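Local coordinates for nucleoside-triphosphatase THEP1 (Aquifex aeolicus, PDB 1YE8), which hydrolyses nucleoside triphosphates, ATP, GTP, CTP, TTP and UTP among them, to the diphosphate and phosphate, and has no kinase activity, at residues Thr15-Arg27 against Arg165-Arg178. Numbering follows the deposited sequence.
Sequences TLVKKIVERLGKR and RDVILEDILSLLER
Arg23 curls over Leu173 to reach Glu170, closing the outer side of the contact between helix 15-24 and helix 168-175, whose axes run at 47° to each other. Its CB and CG both rest on Leu173 CD1. Two bends beyond CG then fold the chain around this methyl, NE passing beside it and the guanidinium lying over it, with CD1 3.4 Å from CZ. At the tip, NH1 and NH2 both turn end-on to Glu170 OE2; the shorter bond, NH2 to OE2 at 2.9 Å, uses the syn lone pair, and the guanidinium and carboxylate planes are 34° apart. Glu170 OE1 takes a nearly straight bond (163°) from Arg178 NH1, 3.0 Å away, and a water accepts from both arginines. Replacing Glu170 with an alanine would probably leave Arg23 and Arg178, their NH2 and NH1 4.1 Å apart, facing each other without the carboxylate between them.

Beneath this network, Leu169 fits as a knob among Leu16, Lys19, Ile20 and Arg23, its CD1 3.5 Å from Ile20 CG1. Leu16 and Ile172 meet tip to tip through CD2 and CD1, while Ile20 crosses Ile172 at about a right angle. Leu16 and Ile20 also touch Ile5 and Ile172 touches Ile3, both in strand 2-6, seating the two helices on the parallel sheet. Farther along, Arg27 NH1 donates to Glu177 O at 2.7 Å, from above the carbonyl plane, and Arg27 NE hydrogen-bonds to Arg100 O.

Helix 15-24 continues from the P-loop, which probably binds the nucleotide phosphates in this RecA-like fold. Its seam with the C-terminal helix is apolar against the sheet and ionic at the outer edge, where the Glu170 carboxylate, holding one arginine on each oxygen, probably offsets their mutual repulsion.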
ATOM      1  N   THR A  15      -1.745  -4.084   9.520  1.00 14.25           N
ATOM      2  CA  THR A  15      -2.681  -3.957  10.620  1.00 14.79           C
ATOM      3  C   THR A  15      -3.056  -2.503  10.846  1.00 13.43           C
ATOM      4  O   THR A  15      -4.230  -2.177  11.014  1.00 14.11           O
ATOM      5  CB  THR A  15      -2.065  -4.549  11.892  1.00 15.12           C
ATOM      6  OG1 THR A  15      -2.070  -5.971  11.770  1.00 17.90           O
ATOM      7  CG2 THR A  15      -2.930  -4.263  13.139  1.00 16.97           C
ATOM      8  N   LEU A  16      -2.059  -1.626  10.853  1.00 12.55           N
ATOM      9  CA  LEU A  16      -2.324  -0.208  10.998  1.00 12.58           C
ATOM     10  C   LEU A  16      -3.143   0.330   9.812  1.00 12.18           C
ATOM     11  O   LEU A  16      -4.110   1.073  10.007  1.00 12.79           O
ATOM     12  CB  LEU A  16      -1.014   0.565  11.143  1.00 12.54           C
ATOM     13  CG  LEU A  16      -1.096   2.083  11.175  1.00 12.97           C
ATOM     14  CD1 LEU A  16      -1.994   2.596  12.321  1.00 13.70           C
ATOM     15  CD2 LEU A  16       0.292   2.661  11.302  1.00 14.15           C
ATOM     16  N   VAL A  17      -2.749  -0.030   8.585  1.00 11.59           N
ATOM     17  CA  VAL A  17      -3.515   0.388   7.414  1.00 10.87           C
ATOM     18  C   VAL A  17      -4.995  -0.039   7.523  1.00 11.23           C
ATOM     19  O   VAL A  17      -5.876   0.758   7.227  1.00 11.66           O
ATOM     20  CB  VAL A  17      -2.857  -0.091   6.100  1.00  9.97           C
ATOM     21  CG1 VAL A  17      -3.804   0.111   4.906  1.00 10.22           C
ATOM     22  CG2 VAL A  17      -1.559   0.662   5.861  1.00 10.62           C
ATOM     23  N   LYS A  18      -5.256  -1.267   7.980  1.00 11.81           N
ATOM     24  CA  LYS A  18      -6.633  -1.739   8.142  1.00 12.27           C
ATOM     25  C   LYS A  18      -7.408  -0.892   9.165  1.00 13.20           C
ATOM     26  O   LYS A  18      -8.579  -0.574   8.957  1.00 13.74           O
ATOM     27  CB  LYS A  18      -6.650  -3.223   8.484  1.00 13.66           C
ATOM     28  CG  LYS A  18      -6.279  -4.091   7.288  1.00 14.64           C
ATOM     29  CD  LYS A  18      -6.084  -5.544   7.660  1.00 16.84           C
ATOM     30  CE  LYS A  18      -7.378  -6.208   8.094  1.00 19.04           C
ATOM     31  NZ  LYS A  18      -7.133  -7.640   8.402  1.00 22.34           N
ATOM     32  N   LYS A  19      -6.740  -0.502  10.244  1.00 13.58           N
ATOM     33  CA  LYS A  19      -7.365   0.370  11.242  1.00 14.34           C
ATOM     34  C   LYS A  19      -7.701   1.723  10.620  1.00 13.88           C
ATOM     35  O   LYS A  19      -8.758   2.296  10.894  1.00 14.14           O
ATOM     36  CB  LYS A  19      -6.437   0.602  12.437  1.00 15.05           C
ATOM     37  CG  LYS A  19      -6.246  -0.564  13.380  1.00 17.07           C
ATOM     38  CD  LYS A  19      -5.145  -0.211  14.401  1.00 20.51           C
ATOM     39  CE  LYS A  19      -4.914  -1.303  15.406  1.00 22.37           C
ATOM     40  NZ  LYS A  19      -3.850  -0.870  16.355  1.00 24.25           N
ATOM     41  N   ILE A  20      -6.794   2.243   9.792  1.00 13.00           N
ATOM     42  CA  ILE A  20      -7.018   3.511   9.107  1.00 13.24           C
ATOM     43  C   ILE A  20      -8.218   3.407   8.160  1.00 13.01           C
ATOM     44  O   ILE A  20      -9.082   4.302   8.148  1.00 13.19           O
ATOM     45  CB  ILE A  20      -5.728   3.984   8.359  1.00 13.05           C
ATOM     46  CG1 ILE A  20      -4.624   4.362   9.353  1.00 13.91           C
ATOM     47  CG2 ILE A  20      -6.018   5.153   7.451  1.00 14.07           C
ATOM     48  CD1 ILE A  20      -3.221   4.442   8.718  1.00 13.93           C
ATOM     49  N   VAL A  21      -8.278   2.318   7.388  1.00 12.86           N
ATOM     50  CA  VAL A  21      -9.393   2.075   6.466  1.00 12.85           C
ATOM     51  C   VAL A  21     -10.726   2.039   7.219  1.00 13.52           C
ATOM     52  O   VAL A  21     -11.706   2.673   6.786  1.00 13.38           O
ATOM     53  CB  VAL A  21      -9.167   0.783   5.658  1.00 12.76           C
ATOM     54  CG1 VAL A  21     -10.438   0.336   4.924  1.00 12.83           C
ATOM     55  CG2 VAL A  21      -8.006   0.973   4.670  1.00 12.91           C
ATOM     56  N   GLU A  22     -10.761   1.323   8.343  1.00 14.01           N
ATOM     57  CA  GLU A  22     -12.018   1.219   9.084  1.00 15.11           C
ATOM     58  C   GLU A  22     -12.447   2.599   9.591  1.00 15.57           C
ATOM     59  O   GLU A  22     -13.625   2.974   9.502  1.00 16.32           O
ATOM     60  CB  GLU A  22     -11.904   0.224  10.234  1.00 15.91           C
ATOM     61  CG  GLU A  22     -13.216   0.048  10.987  1.00 18.60           C
ATOM     62  CD  GLU A  22     -13.173  -1.038  12.043  1.00 23.21           C
ATOM     63  OE1 GLU A  22     -12.661  -0.784  13.160  1.00 25.29           O
ATOM     64  OE2 GLU A  22     -13.676  -2.145  11.753  1.00 26.89           O
ATOM     65  N   ARG A  23     -11.500   3.361  10.119  1.00 14.95           N
ATOM     66  CA  ARG A  23     -11.814   4.703  10.596  1.00 15.72           C
ATOM     67  C   ARG A  23     -12.284   5.647   9.504  1.00 15.75           C
ATOM     68  O   ARG A  23     -13.183   6.460   9.717  1.00 17.04           O
ATOM     69  CB  ARG A  23     -10.628   5.292  11.346  1.00 16.02           C
ATOM     70  CG  ARG A  23     -10.427   4.631  12.702  1.00 16.74           C
ATOM     71  CD  ARG A  23     -11.477   5.039  13.754  1.00 16.63           C
ATOM     72  NE  ARG A  23     -11.218   6.401  14.212  1.00 16.98           N
ATOM     73  CZ  ARG A  23     -10.345   6.709  15.164  1.00 16.46           C
ATOM     74  NH1 ARG A  23      -9.650   5.748  15.761  1.00 16.23           N
ATOM     75  NH2 ARG A  23     -10.158   7.979  15.504  1.00 18.77           N
ATOM     76  N   LEU A  24     -11.658   5.557   8.333  1.00 15.46           N
ATOM     77  CA  LEU A  24     -12.009   6.418   7.214  1.00 15.08           C
ATOM     78  C   LEU A  24     -13.327   6.054   6.526  1.00 15.07           C
ATOM     79  O   LEU A  24     -13.913   6.904   5.850  1.00 15.55           O
ATOM     80  CB  LEU A  24     -10.868   6.438   6.190  1.00 14.31           C
ATOM     81  CG  LEU A  24      -9.581   7.181   6.573  1.00 13.49           C
ATOM     82  CD1 LEU A  24      -8.553   6.924   5.494  1.00 13.79           C
ATOM     83  CD2 LEU A  24      -9.799   8.679   6.759  1.00 16.02           C
ATOM     84  N   GLY A  25     -13.798   4.818   6.678  1.00 15.33           N
ATOM     85  CA  GLY A  25     -15.055   4.425   6.061  1.00 15.69           C
ATOM     86  C   GLY A  25     -15.027   4.574   4.553  1.00 15.61           C
ATOM     87  O   GLY A  25     -14.082   4.142   3.894  1.00 16.02           O
ATOM     88  N   LYS A  26     -16.047   5.218   4.008  1.00 15.55           N
ATOM     89  CA  LYS A  26     -16.219   5.340   2.568  1.00 15.56           C
ATOM     90  C   LYS A  26     -15.185   6.283   1.952  1.00 14.63           C
ATOM     91  O   LYS A  26     -15.073   6.376   0.725  1.00 15.40           O
ATOM     92  CB  LYS A  26     -17.647   5.807   2.243  1.00 16.13           C
ATOM     93  CG  LYS A  26     -18.729   4.771   2.556  1.00 18.73           C
ATOM     94  CD  LYS A  26     -20.106   5.353   2.275  1.00 21.98           C
ATOM     95  CE  LYS A  26     -21.191   4.283   2.282  1.00 24.37           C
ATOM     96  NZ  LYS A  26     -22.215   4.551   3.336  1.00 27.25           N
ATOM     97  N   ARG A  27     -14.406   6.966   2.786  1.00 13.69           N
ATOM     98  CA  ARG A  27     -13.345   7.829   2.267  1.00 13.08           C
ATOM     99  C   ARG A  27     -12.175   7.024   1.702  1.00 12.18           C
ATOM    100  O   ARG A  27     -11.442   7.527   0.852  1.00 11.87           O
ATOM    101  CB  ARG A  27     -12.805   8.737   3.363  1.00 13.41           C
ATOM    102  CG  ARG A  27     -13.786   9.809   3.824  1.00 13.45           C
ATOM    103  CD  ARG A  27     -13.317  10.514   5.090  1.00 15.52           C
ATOM    104  NE  ARG A  27     -12.144  11.338   4.808  1.00 16.39           N
ATOM    105  CZ  ARG A  27     -11.437  11.970   5.733  1.00 18.47           C
ATOM    106  NH1 ARG A  27     -11.798  11.884   7.009  1.00 20.13           N
ATOM    107  NH2 ARG A  27     -10.392  12.705   5.383  1.00 19.11           N
ATOM    108  N   ARG A 165       3.286   1.754  17.804  1.00 21.40           N
ATOM    109  CA  ARG A 165       2.197   0.947  17.237  1.00 22.91           C
ATOM    110  C   ARG A 165       0.789   1.338  17.719  1.00 23.22           C
ATOM    111  O   ARG A 165      -0.143   1.505  16.919  1.00 23.03           O
ATOM    112  CB  ARG A 165       2.472  -0.512  17.647  1.00 23.33           C
ATOM    113  CG  ARG A 165       1.746  -1.572  16.903  1.00 24.81           C
ATOM    114  CD  ARG A 165       2.618  -2.762  16.640  1.00 23.55           C
ATOM    115  NE  ARG A 165       2.949  -3.506  17.853  1.00 24.12           N
ATOM    116  CZ  ARG A 165       3.860  -4.469  17.890  1.00 25.27           C
ATOM    117  NH1 ARG A 165       4.523  -4.795  16.789  1.00 25.52           N
ATOM    118  NH2 ARG A 165       4.119  -5.107  19.030  1.00 25.44           N
ATOM    119  N   ASP A 166       0.654   1.469  19.036  1.00 23.93           N
ATOM    120  CA  ASP A 166      -0.651   1.599  19.676  1.00 24.66           C
ATOM    121  C   ASP A 166      -1.063   3.047  19.910  1.00 24.48           C
ATOM    122  O   ASP A 166      -2.166   3.304  20.387  1.00 24.82           O
ATOM    123  CB  ASP A 166      -0.666   0.817  20.994  1.00 25.29           C
ATOM    124  CG  ASP A 166      -0.432  -0.679  20.790  1.00 27.45           C
ATOM    125  OD1 ASP A 166      -1.074  -1.273  19.893  1.00 30.03           O
ATOM    126  OD2 ASP A 166       0.374  -1.339  21.479  1.00 29.29           O
ATOM    127  N   VAL A 167      -0.196   3.985  19.544  1.00 24.15           N
ATOM    128  CA  VAL A 167      -0.473   5.416  19.731  1.00 24.66           C
ATOM    129  C   VAL A 167      -0.502   6.198  18.407  1.00 24.55           C
ATOM    130  O   VAL A 167      -1.135   7.256  18.307  1.00 25.06           O
ATOM    131  CB  VAL A 167       0.501   6.069  20.779  1.00 24.59           C
ATOM    132  CG1 VAL A 167       1.949   5.742  20.471  1.00 24.91           C
ATOM    133  CG2 VAL A 167       0.314   7.582  20.875  1.00 26.05           C
ATOM    134  N   ILE A 168       0.148   5.666  17.379  1.00 24.06           N
ATOM    135  CA  ILE A 168       0.355   6.426  16.141  1.00 23.57           C
ATOM    136  C   ILE A 168      -0.915   6.718  15.309  1.00 23.20           C
ATOM    137  O   ILE A 168      -0.954   7.698  14.566  1.00 23.24           O
ATOM    138  CB  ILE A 168       1.458   5.749  15.281  1.00 23.75           C
ATOM    139  CG1 ILE A 168       1.996   6.720  14.224  1.00 24.45           C
ATOM    140  CG2 ILE A 168       0.949   4.446  14.666  1.00 23.26           C
ATOM    141  CD1 ILE A 168       3.022   7.727  14.742  1.00 25.58           C
ATOM    142  N   LEU A 169      -1.941   5.884  15.451  1.00 22.32           N
ATOM    143  CA  LEU A 169      -3.166   6.052  14.665  1.00 21.74           C
ATOM    144  C   LEU A 169      -3.776   7.460  14.708  1.00 22.08           C
ATOM    145  O   LEU A 169      -4.108   8.012  13.668  1.00 21.69           O
ATOM    146  CB  LEU A 169      -4.207   4.978  15.018  1.00 21.37           C
ATOM    147  CG  LEU A 169      -5.549   5.007  14.280  1.00 20.50           C
ATOM    148  CD1 LEU A 169      -5.337   4.809  12.769  1.00 19.28           C
ATOM    149  CD2 LEU A 169      -6.463   3.933  14.824  1.00 21.20           C
ATOM    150  N   GLU A 170      -3.912   8.044  15.902  1.00 22.52           N
ATOM    151  CA  GLU A 170      -4.540   9.360  16.037  1.00 23.14           C
ATOM    152  C   GLU A 170      -3.735  10.512  15.412  1.00 22.77           C
ATOM    153  O   GLU A 170      -4.316  11.471  14.866  1.00 23.55           O
ATOM    154  CB  GLU A 170      -4.886   9.663  17.505  1.00 23.76           C
ATOM    155  CG  GLU A 170      -5.992   8.786  18.098  1.00 25.10           C
ATOM    156  CD  GLU A 170      -7.297   8.764  17.301  1.00 25.84           C
ATOM    157  OE1 GLU A 170      -7.612   9.728  16.560  1.00 28.10           O
ATOM    158  OE2 GLU A 170      -8.028   7.769  17.445  1.00 25.07           O
ATOM    159  N   ASP A 171      -2.408  10.419  15.491  1.00 22.83           N
ATOM    160  CA  ASP A 171      -1.527  11.374  14.825  1.00 22.63           C
ATOM    161  C   ASP A 171      -1.841  11.390  13.321  1.00 21.31           C
ATOM    162  O   ASP A 171      -2.039  12.458  12.718  1.00 21.50           O
ATOM    163  CB  ASP A 171      -0.052  11.019  15.078  1.00 23.75           C
ATOM    164  CG  ASP A 171       0.302  10.986  16.561  1.00 26.19           C
ATOM    165  OD1 ASP A 171      -0.386  11.653  17.364  1.00 28.37           O
ATOM    166  OD2 ASP A 171       1.248  10.307  17.022  1.00 28.10           O
ATOM    167  N   ILE A 172      -1.905  10.187  12.742  1.00 20.59           N
ATOM    168  CA  ILE A 172      -2.208  10.007  11.320  1.00 19.00           C
ATOM    169  C   ILE A 172      -3.598  10.550  10.983  1.00 18.52           C
ATOM    170  O   ILE A 172      -3.749  11.343  10.046  1.00 17.74           O
ATOM    171  CB  ILE A 172      -2.072   8.503  10.925  1.00 18.29           C
ATOM    172  CG1 ILE A 172      -0.604   8.063  11.020  1.00 18.51           C
ATOM    173  CG2 ILE A 172      -2.632   8.250   9.509  1.00 17.25           C
ATOM    174  CD1 ILE A 172      -0.393   6.552  10.852  1.00 19.04           C
ATOM    175  N   LEU A 173      -4.603  10.141  11.760  1.00 18.76           N
ATOM    176  CA  LEU A 173      -5.986  10.546  11.477  1.00 19.15           C
ATOM    177  C   LEU A 173      -6.236  12.052  11.610  1.00 20.49           C
ATOM    178  O   LEU A 173      -7.011  12.609  10.838  1.00 21.01           O
ATOM    179  CB  LEU A 173      -6.991   9.727  12.294  1.00 18.99           C
ATOM    180  CG  LEU A 173      -7.054   8.236  11.927  1.00 17.53           C
ATOM    181  CD1 LEU A 173      -8.003   7.533  12.870  1.00 18.71           C
ATOM    182  CD2 LEU A 173      -7.486   7.997  10.477  1.00 17.67           C
ATOM    183  N   SER A 174      -5.543  12.702  12.543  1.00 21.55           N
ATOM    184  CA  SER A 174      -5.598  14.162  12.647  1.00 22.87           C
ATOM    185  C   SER A 174      -5.037  14.862  11.403  1.00 23.07           C
ATOM    186  O   SER A 174      -5.629  15.828  10.901  1.00 23.47           O
ATOM    187  CB  SER A 174      -4.862  14.651  13.894  1.00 23.33           C
ATOM    188  OG  SER A 174      -4.887  16.070  13.956  1.00 24.94           O
ATOM    189  N   LEU A 175      -3.899  14.370  10.909  1.00 22.85           N
ATOM    190  CA  LEU A 175      -3.261  14.934   9.718  1.00 23.15           C
ATOM    191  C   LEU A 175      -4.151  14.801   8.490  1.00 23.37           C
ATOM    192  O   LEU A 175      -4.231  15.717   7.672  1.00 23.76           O
ATOM    193  CB  LEU A 175      -1.889  14.292   9.470  1.00 22.95           C
ATOM    194  CG  LEU A 175      -0.781  14.827  10.385  1.00 22.89           C
ATOM    195  CD1 LEU A 175       0.386  13.856  10.467  1.00 23.35           C
ATOM    196  CD2 LEU A 175      -0.333  16.211   9.912  1.00 23.49           C
ATOM    197  N   LEU A 176      -4.819  13.659   8.367  1.00 23.63           N
ATOM    198  CA  LEU A 176      -5.876  13.506   7.380  1.00 24.31           C
ATOM    199  C   LEU A 176      -7.054  14.326   7.937  1.00 25.93           C
ATOM    200  O   LEU A 176      -7.067  14.651   9.117  1.00 26.71           O
ATOM    201  CB  LEU A 176      -6.204  12.016   7.177  1.00 23.30           C
ATOM    202  CG  LEU A 176      -5.052  11.113   6.672  1.00 20.77           C
ATOM    203  CD1 LEU A 176      -5.360   9.636   6.854  1.00 19.04           C
ATOM    204  CD2 LEU A 176      -4.669  11.400   5.208  1.00 19.78           C
ATOM    205  N   GLU A 177      -8.020  14.718   7.125  1.00 27.83           N
ATOM    206  CA  GLU A 177      -9.108  15.516   7.710  1.00 28.40           C
ATOM    207  C   GLU A 177      -9.935  14.641   8.660  1.00 28.07           C
ATOM    208  O   GLU A 177     -10.097  13.454   8.407  1.00 27.77           O
ATOM    209  CB  GLU A 177      -9.990  16.145   6.632  1.00 29.35           C
ATOM    210  CG  GLU A 177     -10.538  17.519   7.015  1.00 31.50           C
ATOM    211  CD  GLU A 177     -11.239  18.237   5.865  1.00 34.02           C
ATOM    212  OE1 GLU A 177     -11.390  17.641   4.776  1.00 35.38           O
ATOM    213  OE2 GLU A 177     -11.640  19.408   6.052  1.00 35.40           O
ATOM    214  N   ARG A 178     -10.436  15.212   9.757  1.00 28.20           N
ATOM    215  CA  ARG A 178     -11.294  14.452  10.672  1.00 28.06           C
ATOM    216  C   ARG A 178     -12.535  13.921   9.964  1.00 28.56           C
ATOM    217  O   ARG A 178     -13.286  14.688   9.361  1.00 28.70           O
ATOM    218  CB  ARG A 178     -11.723  15.293  11.886  1.00 27.76           C
ATOM    219  CG  ARG A 178     -10.764  15.281  13.072  1.00 26.68           C
ATOM    220  CD  ARG A 178     -10.315  13.908  13.552  1.00 24.94           C
ATOM    221  NE  ARG A 178      -9.201  14.055  14.483  1.00 22.44           N
ATOM    222  CZ  ARG A 178      -8.528  13.053  15.040  1.00 22.08           C
ATOM    223  NH1 ARG A 178      -8.856  11.796  14.799  1.00 21.91           N
ATOM    224  NH2 ARG A 178      -7.529  13.318  15.867  1.00 23.05           N
TER
HETATM  225  O   HOH W   1      -1.511  -0.182  14.982  1.00 22.81           O
HETATM  226  O   HOH W   2     -10.924  10.258  13.729  1.00 25.30           O